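Local coordinates for protein KLLA0E08119p (Kluyveromyces lactis, PDB 3VA7) that probably carboxylates urea with bicarbonate and ATP by way of its biotin cofactor, the first step of urea breakdown by the allophanate route, at residues 299-304 against 317-322; 239-244 against 294-299. One frame throughout, in Å; residues are numbered along the deposited sequence.

Interaction 1 of 2, residues 299-304 against 317-322; sequences AGTVEF and EVNARL. With GOL (glycerol), chain F.
Glu303 and Glu317 stand side by side on one face of an antiparallel beta hairpin, where 299-304 runs against 317-319 with 4.6 Å between the strand axes. The backbone bond beneath them, Glu303 N to Glu317 O, is 2.8 Å long and meets the carbonyl nearly head-on (177° at the oxygen). Farther along the hairpin, Thr301 and Asn319 exchange both of their backbone bonds, Thr301 N to Asn319 O at 3.0 Å and Asn319 N to Thr301 O at 2.8 Å. The Glu303 side chain starts with CB 3.7 Å from Glu317 O. Its CG, anti to the carbonyl carbon (chi1 -39°), lies equally near that oxygen and the end of the Asn319 side chain. Beyond CG the chain is extended, and the carboxylate divides its oxygens: OE1 lies 3.0 Å from Glu317 OE1, the two carboxylates almost perpendicular, while OE2 lies beside the Asn319 side chain, which crosses Glu303 at about a right angle, and has a weak hydrogen bond from Gln323 and a long, weak ion pair to Lys265. Two glutamates and an asparagine gathered here are consistent with the magnesium-ATP site of ATP-grasp enzymes such as biotin carboxylases. A leucine in place of Glu303 has no carboxylate, which would probably leave Glu317 without its acidic neighbour and Gln323 and Lys265 without their weak partner. Past Asn319 the chain makes an inverse gamma turn centred on Ala320, and a water joins Thr301 OG1 (2.9 Å) to Arg321 O; Gln323 also bonds Thr301 OG1. Arg321 extends to a salt bridge with Glu116. On the other face of the hairpin, Val302 and Val318 pack against helix 277-293; Ala299 and Leu322 meet helix 337-345, and strand 235-244 pairs with the far edge of 299-304.

Interaction 2 of 2, residues 239-244 against 294-299; sequences IQMMGD and LKYKCA
The Tyr296 ring has Met241 SD above one face, 4.8 Å from its centroid and 22° off the normal, in a distant Met-aromatic contact; at its edge, in the ring plane, sits the carbonyl carbon of Cys298. The Gln240 amide is the other flat group: NE2 comes within 3.8 Å of Ala299 CB and, nearly in its own amide plane, donates to Met241 O, while OE1 accepts from Arg255. Around these groups runs a short antiparallel beta bridge of the ATP-grasp sheet, closed where the chain leaves helix 277-293 through a Schellman motif at Lys295 and turns a corner at Cys298. Gly243 and Cys298 form its hydrogen-bonded pair, Gly243 N to Cys298 O and Cys298 N to Gly243 O, both 2.9 Å. A beta carbon on Gly243 would collide with Tyr296 O. On the face shared by Met242 and Ala299, Met242 bends at chi2 (55°) and chi3, bringing CE to 3.5 Å from Ala299 CB, with Trp340 and Ile344 of helix 337-345 packed alongside. Tyr296 OH, for its part, donates to Ala299 O at 2.9 Å from well above the carbonyl plane.

Ala299 belongs to both contacts: interaction 2 brings the chain off its helix onto strand 235-244, and interaction 1 begins as the same chain continues into the hairpin. The centres lie about 9 Å apart, and strand 299-307 runs between the other two strands in one antiparallel sheet. Two probable hydrogen bonds, Gly300 O to Met241 N and Val302 O to Ile239 N, each 2.8 Å, carry the pairing of interaction 2 onward beside interaction 1. A glycerol, probably from the crystallisation liquor, bonds through O1 to Ala299 N (2.6 Å) at their junction. Both contacts lie in the biotin carboxylase part, whereas the bound biotin and urea occupy pockets lined by carboxyltransferase residues.

Interaction 1 of 2, residues 299-304 against 317-322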
ATOM      1  N   ALA A 299     -36.353  18.624  15.803  1.00 32.85           N
ATOM      2  CA  ALA A 299     -35.223  18.917  16.696  1.00 33.64           C
ATOM      3  C   ALA A 299     -34.576  20.244  16.367  1.00 34.02           C
ATOM      4  O   ALA A 299     -34.284  20.552  15.216  1.00 34.05           O
ATOM      5  CB  ALA A 299     -34.135  17.758  16.675  1.00 32.28           C
ATOM      6  N   GLY A 300     -34.307  21.022  17.390  1.00 34.05           N
ATOM      7  CA  GLY A 300     -33.563  22.222  17.165  1.00 34.95           C
ATOM      8  C   GLY A 300     -32.699  22.509  18.367  1.00 36.09           C
ATOM      9  O   GLY A 300     -32.971  21.998  19.468  1.00 35.87           O
ATOM     10  N   THR A 301     -31.690  23.359  18.153  1.00 36.49           N
ATOM     11  CA  THR A 301     -30.791  23.762  19.213  1.00 37.76           C
ATOM     12  C   THR A 301     -30.727  25.257  19.400  1.00 39.09           C
ATOM     13  O   THR A 301     -30.568  26.046  18.439  1.00 38.79           O
ATOM     14  CB  THR A 301     -29.346  23.248  18.959  1.00 38.54           C
ATOM     15  OG1 THR A 301     -29.376  21.811  18.799  1.00 36.63           O
ATOM     16  CG2 THR A 301     -28.390  23.666  20.111  1.00 35.26           C
ATOM     17  N   VAL A 302     -30.821  25.635  20.666  1.00 39.97           N
ATOM     18  CA  VAL A 302     -30.718  27.003  21.015  1.00 41.10           C
ATOM     19  C   VAL A 302     -29.348  27.183  21.599  1.00 42.34           C
ATOM     20  O   VAL A 302     -29.073  26.676  22.677  1.00 42.13           O
ATOM     21  CB  VAL A 302     -31.784  27.392  22.042  1.00 41.49           C
ATOM     22  CG1 VAL A 302     -31.770  28.902  22.225  1.00 40.82           C
ATOM     23  CG2 VAL A 302     -33.190  26.911  21.598  1.00 40.13           C
ATOM     24  N   GLU A 303     -28.492  27.888  20.876  1.00 43.91           N
ATOM     25  CA  GLU A 303     -27.166  28.205  21.374  1.00 46.70           C
ATOM     26  C   GLU A 303     -27.154  29.516  22.180  1.00 48.40           C
ATOM     27  O   GLU A 303     -27.776  30.527  21.804  1.00 48.73           O
ATOM     28  CB  GLU A 303     -26.141  28.307  20.227  1.00 47.14           C
ATOM     29  CG  GLU A 303     -26.293  27.286  19.111  1.00 46.12           C
ATOM     30  CD  GLU A 303     -25.032  27.113  18.282  1.00 46.97           C
ATOM     31  OE1 GLU A 303     -24.396  28.134  17.920  1.00 50.63           O
ATOM     32  OE2 GLU A 303     -24.663  25.947  17.988  1.00 47.46           O
ATOM     33  N   PHE A 304     -26.413  29.483  23.276  1.00 50.10           N
ATOM     34  CA  PHE A 304     -26.152  30.650  24.094  1.00 51.87           C
ATOM     35  C   PHE A 304     -24.634  30.870  24.302  1.00 53.89           C
ATOM     36  O   PHE A 304     -23.847  29.926  24.283  1.00 53.77           O
ATOM     37  CB  PHE A 304     -26.752  30.439  25.467  1.00 51.40           C
ATOM     38  CG  PHE A 304     -28.201  30.126  25.462  1.00 51.26           C
ATOM     39  CD1 PHE A 304     -29.155  31.135  25.208  1.00 51.68           C
ATOM     40  CD2 PHE A 304     -28.636  28.843  25.781  1.00 49.98           C
ATOM     41  CE1 PHE A 304     -30.520  30.860  25.250  1.00 49.35           C
ATOM     42  CE2 PHE A 304     -30.006  28.541  25.817  1.00 49.50           C
ATOM     43  CZ  PHE A 304     -30.951  29.550  25.555  1.00 50.33           C
ATOM     44  N   GLU A 317     -28.063  31.911  18.691  1.00 53.71           N
ATOM     45  CA  GLU A 317     -28.794  31.458  17.461  1.00 51.86           C
ATOM     46  C   GLU A 317     -29.538  30.161  17.698  1.00 49.89           C
ATOM     47  O   GLU A 317     -29.248  29.437  18.649  1.00 50.01           O
ATOM     48  CB  GLU A 317     -27.876  31.285  16.234  1.00 51.81           C
ATOM     49  CG  GLU A 317     -26.757  30.273  16.416  1.00 54.40           C
ATOM     50  CD  GLU A 317     -25.769  30.149  15.231  1.00 57.99           C
ATOM     51  OE1 GLU A 317     -24.550  29.946  15.515  1.00 59.14           O
ATOM     52  OE2 GLU A 317     -26.203  30.219  14.049  1.00 55.77           O
ATOM     53  N   VAL A 318     -30.508  29.880  16.841  1.00 47.65           N
ATOM     54  CA  VAL A 318     -31.122  28.568  16.813  1.00 45.57           C
ATOM     55  C   VAL A 318     -30.629  27.843  15.572  1.00 44.84           C
ATOM     56  O   VAL A 318     -30.664  28.413  14.490  1.00 44.35           O
ATOM     57  CB  VAL A 318     -32.651  28.633  16.797  1.00 45.39           C
ATOM     58  CG1 VAL A 318     -33.242  27.220  16.840  1.00 44.51           C
ATOM     59  CG2 VAL A 318     -33.140  29.400  17.997  1.00 44.10           C
ATOM     60  N   ASN A 319     -30.121  26.616  15.735  1.00 43.54           N
ATOM     61  CA  ASN A 319     -29.921  25.720  14.595  1.00 42.54           C
ATOM     62  C   ASN A 319     -31.198  24.928  14.384  1.00 41.03           C
ATOM     63  O   ASN A 319     -31.649  24.201  15.278  1.00 40.90           O
ATOM     64  CB  ASN A 319     -28.731  24.772  14.781  1.00 42.98           C
ATOM     65  CG  ASN A 319     -27.478  25.491  15.231  1.00 47.43           C
ATOM     66  OD1 ASN A 319     -26.843  25.058  16.175  1.00 53.74           O
ATOM     67  ND2 ASN A 319     -27.122  26.606  14.571  1.00 49.80           N
ATOM     68  N   ALA A 320     -31.773  25.079  13.194  1.00 38.84           N
ATOM     69  CA  ALA A 320     -33.098  24.565  12.900  1.00 36.90           C
ATOM     70  C   ALA A 320     -32.985  23.150  12.317  1.00 35.77           C
ATOM     71  O   ALA A 320     -33.474  22.868  11.221  1.00 35.68           O
ATOM     72  CB  ALA A 320     -33.825  25.524  11.934  1.00 36.13           C
ATOM     73  N   ARG A 321     -32.337  22.261  13.073  1.00 34.21           N
ATOM     74  CA  ARG A 321     -31.950  20.954  12.581  1.00 31.85           C
ATOM     75  C   ARG A 321     -31.349  20.157  13.677  1.00 30.39           C
ATOM     76  O   ARG A 321     -31.054  20.686  14.717  1.00 30.77           O
ATOM     77  CB  ARG A 321     -30.892  21.122  11.505  1.00 33.04           C
ATOM     78  CG  ARG A 321     -29.678  21.968  11.919  1.00 34.81           C
ATOM     79  CD  ARG A 321     -28.617  21.904  10.783  1.00 39.11           C
ATOM     80  NE  ARG A 321     -27.477  22.804  11.000  1.00 41.55           N
ATOM     81  CZ  ARG A 321     -26.518  22.580  11.898  1.00 43.20           C
ATOM     82  NH1 ARG A 321     -26.575  21.503  12.700  1.00 41.68           N
ATOM     83  NH2 ARG A 321     -25.504  23.436  12.013  1.00 44.73           N
ATOM     84  N   LEU A 322     -31.112  18.881  13.442  1.00 29.19           N
ATOM     85  CA  LEU A 322     -30.294  18.105  14.356  1.00 28.69           C
ATOM     86  C   LEU A 322     -28.840  18.572  14.248  1.00 28.59           C
ATOM     87  O   LEU A 322     -28.442  19.171  13.257  1.00 29.04           O
ATOM     88  CB  LEU A 322     -30.400  16.622  14.016  1.00 28.28           C
ATOM     89  CG  LEU A 322     -29.840  15.605  15.008  1.00 28.02           C
ATOM     90  CD1 LEU A 322     -30.663  15.462  16.297  1.00 20.39           C
ATOM     91  CD2 LEU A 322     -29.704  14.262  14.317  1.00 27.29           C
TER
HETATM   92  C1  GOL F1905     -34.350  18.471  12.382  1.00 50.85           C
HETATM   93  O1  GOL F1905     -35.345  18.773  13.372  1.00 48.06           O
HETATM   94  C2  GOL F1905     -34.616  18.877  10.907  1.00 50.38           C
HETATM   95  O2  GOL F1905     -34.395  17.781  10.078  1.00 48.47           O
HETATM   96  C3  GOL F1905     -33.666  19.939  10.328  1.00 52.45           C
HETATM   97  O3  GOL F1905     -34.286  20.926   9.510  1.00 51.31           O
HETATM   98  O   HOH W   1     -30.795  19.892  17.153  1.00 39.60           O

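Interaction 2 of 2, residues 239-244 against 294-299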
ATOM      1  N   ILE A 239     -28.744  24.327  24.161  1.00 37.23           N
ATOM      2  CA  ILE A 239     -29.803  23.482  24.650  1.00 36.48           C
ATOM      3  C   ILE A 239     -30.369  22.689  23.502  1.00 36.55           C
ATOM      4  O   ILE A 239     -30.688  23.228  22.457  1.00 37.34           O
ATOM      5  CB  ILE A 239     -30.913  24.291  25.354  1.00 36.49           C
ATOM      6  CG1 ILE A 239     -30.380  25.006  26.600  1.00 34.43           C
ATOM      7  CG2 ILE A 239     -32.105  23.352  25.768  1.00 36.93           C
ATOM      8  CD1 ILE A 239     -30.443  24.130  27.850  1.00 34.59           C
ATOM      9  N   GLN A 240     -30.476  21.392  23.687  1.00 36.45           N
ATOM     10  CA  GLN A 240     -31.116  20.546  22.693  1.00 36.33           C
ATOM     11  C   GLN A 240     -32.589  20.523  23.006  1.00 36.62           C
ATOM     12  O   GLN A 240     -32.994  20.119  24.112  1.00 36.75           O
ATOM     13  CB  GLN A 240     -30.573  19.122  22.775  1.00 36.12           C
ATOM     14  CG  GLN A 240     -31.359  18.128  21.983  1.00 35.70           C
ATOM     15  CD  GLN A 240     -31.107  18.262  20.498  1.00 36.41           C
ATOM     16  OE1 GLN A 240     -29.980  18.085  20.021  1.00 36.15           O
ATOM     17  NE2 GLN A 240     -32.140  18.615  19.765  1.00 33.21           N
ATOM     18  N   MET A 241     -33.402  20.927  22.037  1.00 37.01           N
ATOM     19  CA  MET A 241     -34.816  21.002  22.270  1.00 37.71           C
ATOM     20  C   MET A 241     -35.586  20.177  21.252  1.00 37.43           C
ATOM     21  O   MET A 241     -35.134  19.956  20.122  1.00 38.66           O
ATOM     22  CB  MET A 241     -35.232  22.481  22.355  1.00 38.65           C
ATOM     23  CG  MET A 241     -36.614  22.845  21.874  1.00 42.38           C
ATOM     24  SD  MET A 241     -36.494  23.747  20.322  1.00 53.11           S
ATOM     25  CE  MET A 241     -37.762  22.807  19.477  1.00 47.81           C
ATOM     26  N   MET A 242     -36.743  19.696  21.665  1.00 36.14           N
ATOM     27  CA  MET A 242     -37.654  19.005  20.776  1.00 35.38           C
ATOM     28  C   MET A 242     -39.011  19.761  20.744  1.00 34.31           C
ATOM     29  O   MET A 242     -39.514  20.225  21.785  1.00 33.78           O
ATOM     30  CB  MET A 242     -37.797  17.578  21.290  1.00 35.47           C
ATOM     31  CG  MET A 242     -37.882  16.432  20.238  1.00 38.57           C
ATOM     32  SD  MET A 242     -36.637  16.155  18.926  1.00 38.90           S
ATOM     33  CE  MET A 242     -35.139  16.532  19.803  1.00 36.35           C
ATOM     34  N   GLY A 243     -39.568  19.941  19.546  1.00 32.91           N
ATOM     35  CA  GLY A 243     -40.877  20.578  19.389  1.00 31.38           C
ATOM     36  C   GLY A 243     -41.833  19.685  18.621  1.00 31.55           C
ATOM     37  O   GLY A 243     -41.411  18.932  17.737  1.00 30.76           O
ATOM     38  N   ASP A 244     -43.124  19.746  18.926  1.00 31.14           N
ATOM     39  CA  ASP A 244     -44.023  18.800  18.274  1.00 31.19           C
ATOM     40  C   ASP A 244     -44.735  19.405  17.079  1.00 32.10           C
ATOM     41  O   ASP A 244     -45.543  18.738  16.387  1.00 33.07           O
ATOM     42  CB  ASP A 244     -45.006  18.246  19.263  1.00 30.34           C
ATOM     43  CG  ASP A 244     -46.066  19.248  19.641  1.00 31.46           C
ATOM     44  OD1 ASP A 244     -46.013  20.414  19.202  1.00 30.07           O
ATOM     45  OD2 ASP A 244     -46.957  18.860  20.392  1.00 33.89           O
ATOM     46  N   LEU A 294     -42.619  29.403  18.313  1.00 36.52           N
ATOM     47  CA  LEU A 294     -42.575  29.053  16.878  1.00 35.48           C
ATOM     48  C   LEU A 294     -43.547  27.922  16.440  1.00 34.84           C
ATOM     49  O   LEU A 294     -43.755  27.710  15.233  1.00 33.06           O
ATOM     50  CB  LEU A 294     -41.162  28.666  16.477  1.00 35.78           C
ATOM     51  CG  LEU A 294     -40.065  29.732  16.352  1.00 36.53           C
ATOM     52  CD1 LEU A 294     -38.781  29.277  16.964  1.00 34.16           C
ATOM     53  CD2 LEU A 294     -39.839  30.065  14.880  1.00 39.59           C
ATOM     54  N   LYS A 295     -44.145  27.201  17.407  1.00 34.06           N
ATOM     55  CA  LYS A 295     -44.771  25.917  17.086  1.00 33.90           C
ATOM     56  C   LYS A 295     -43.663  25.092  16.387  1.00 33.60           C
ATOM     57  O   LYS A 295     -43.848  24.490  15.310  1.00 32.69           O
ATOM     58  CB  LYS A 295     -46.008  26.083  16.175  1.00 33.73           C
ATOM     59  CG  LYS A 295     -47.356  25.912  16.848  1.00 33.25           C
ATOM     60  CD  LYS A 295     -48.093  27.200  17.020  1.00 34.96           C
ATOM     61  CE  LYS A 295     -49.509  27.023  17.651  1.00 35.12           C
ATOM     62  NZ  LYS A 295     -50.646  26.820  16.695  1.00 28.45           N
ATOM     63  N   TYR A 296     -42.478  25.132  16.986  1.00 33.26           N
ATOM     64  CA  TYR A 296     -41.361  24.410  16.396  1.00 33.43           C
ATOM     65  C   TYR A 296     -41.624  22.881  16.258  1.00 32.58           C
ATOM     66  O   TYR A 296     -42.214  22.258  17.147  1.00 30.87           O
ATOM     67  CB  TYR A 296     -40.079  24.682  17.162  1.00 33.43           C
ATOM     68  CG  TYR A 296     -38.839  24.264  16.393  1.00 33.36           C
ATOM     69  CD1 TYR A 296     -38.069  25.215  15.713  1.00 30.91           C
ATOM     70  CD2 TYR A 296     -38.409  22.908  16.384  1.00 31.60           C
ATOM     71  CE1 TYR A 296     -36.923  24.839  15.024  1.00 32.56           C
ATOM     72  CE2 TYR A 296     -37.259  22.523  15.713  1.00 31.53           C
ATOM     73  CZ  TYR A 296     -36.518  23.493  15.030  1.00 32.49           C
ATOM     74  OH  TYR A 296     -35.386  23.126  14.343  1.00 34.83           O
ATOM     75  N   LYS A 297     -41.196  22.339  15.109  1.00 31.85           N
ATOM     76  CA  LYS A 297     -41.298  20.925  14.785  1.00 31.09           C
ATOM     77  C   LYS A 297     -39.946  20.177  14.606  1.00 31.39           C
ATOM     78  O   LYS A 297     -39.068  20.592  13.770  1.00 29.32           O
ATOM     79  CB  LYS A 297     -42.150  20.730  13.548  1.00 30.38           C
ATOM     80  CG  LYS A 297     -42.821  19.431  13.615  1.00 29.15           C
ATOM     81  CD  LYS A 297     -43.676  19.169  12.430  1.00 26.50           C
ATOM     82  CE  LYS A 297     -44.893  18.342  12.932  1.00 28.83           C
ATOM     83  NZ  LYS A 297     -45.841  17.963  11.836  1.00 28.52           N
ATOM     84  N   CYS A 298     -39.860  19.046  15.348  1.00 31.53           N
ATOM     85  CA  CYS A 298     -38.722  18.130  15.421  1.00 32.74           C
ATOM     86  C   CYS A 298     -37.600  18.703  16.265  1.00 33.01           C
ATOM     87  O   CYS A 298     -37.871  19.225  17.344  1.00 34.33           O
ATOM     88  CB  CYS A 298     -38.208  17.666  14.029  1.00 33.06           C
ATOM     89  SG  CYS A 298     -39.425  16.764  13.011  1.00 37.65           S
ATOM     90  N   ALA A 299     -36.353  18.624  15.803  1.00 32.85           N
ATOM     91  CA  ALA A 299     -35.223  18.917  16.696  1.00 33.64           C
ATOM     92  C   ALA A 299     -34.576  20.244  16.367  1.00 34.02           C
ATOM     93  O   ALA A 299     -34.284  20.552  15.216  1.00 34.05           O
ATOM     94  CB  ALA A 299     -34.135  17.758  16.675  1.00 32.28           C
TER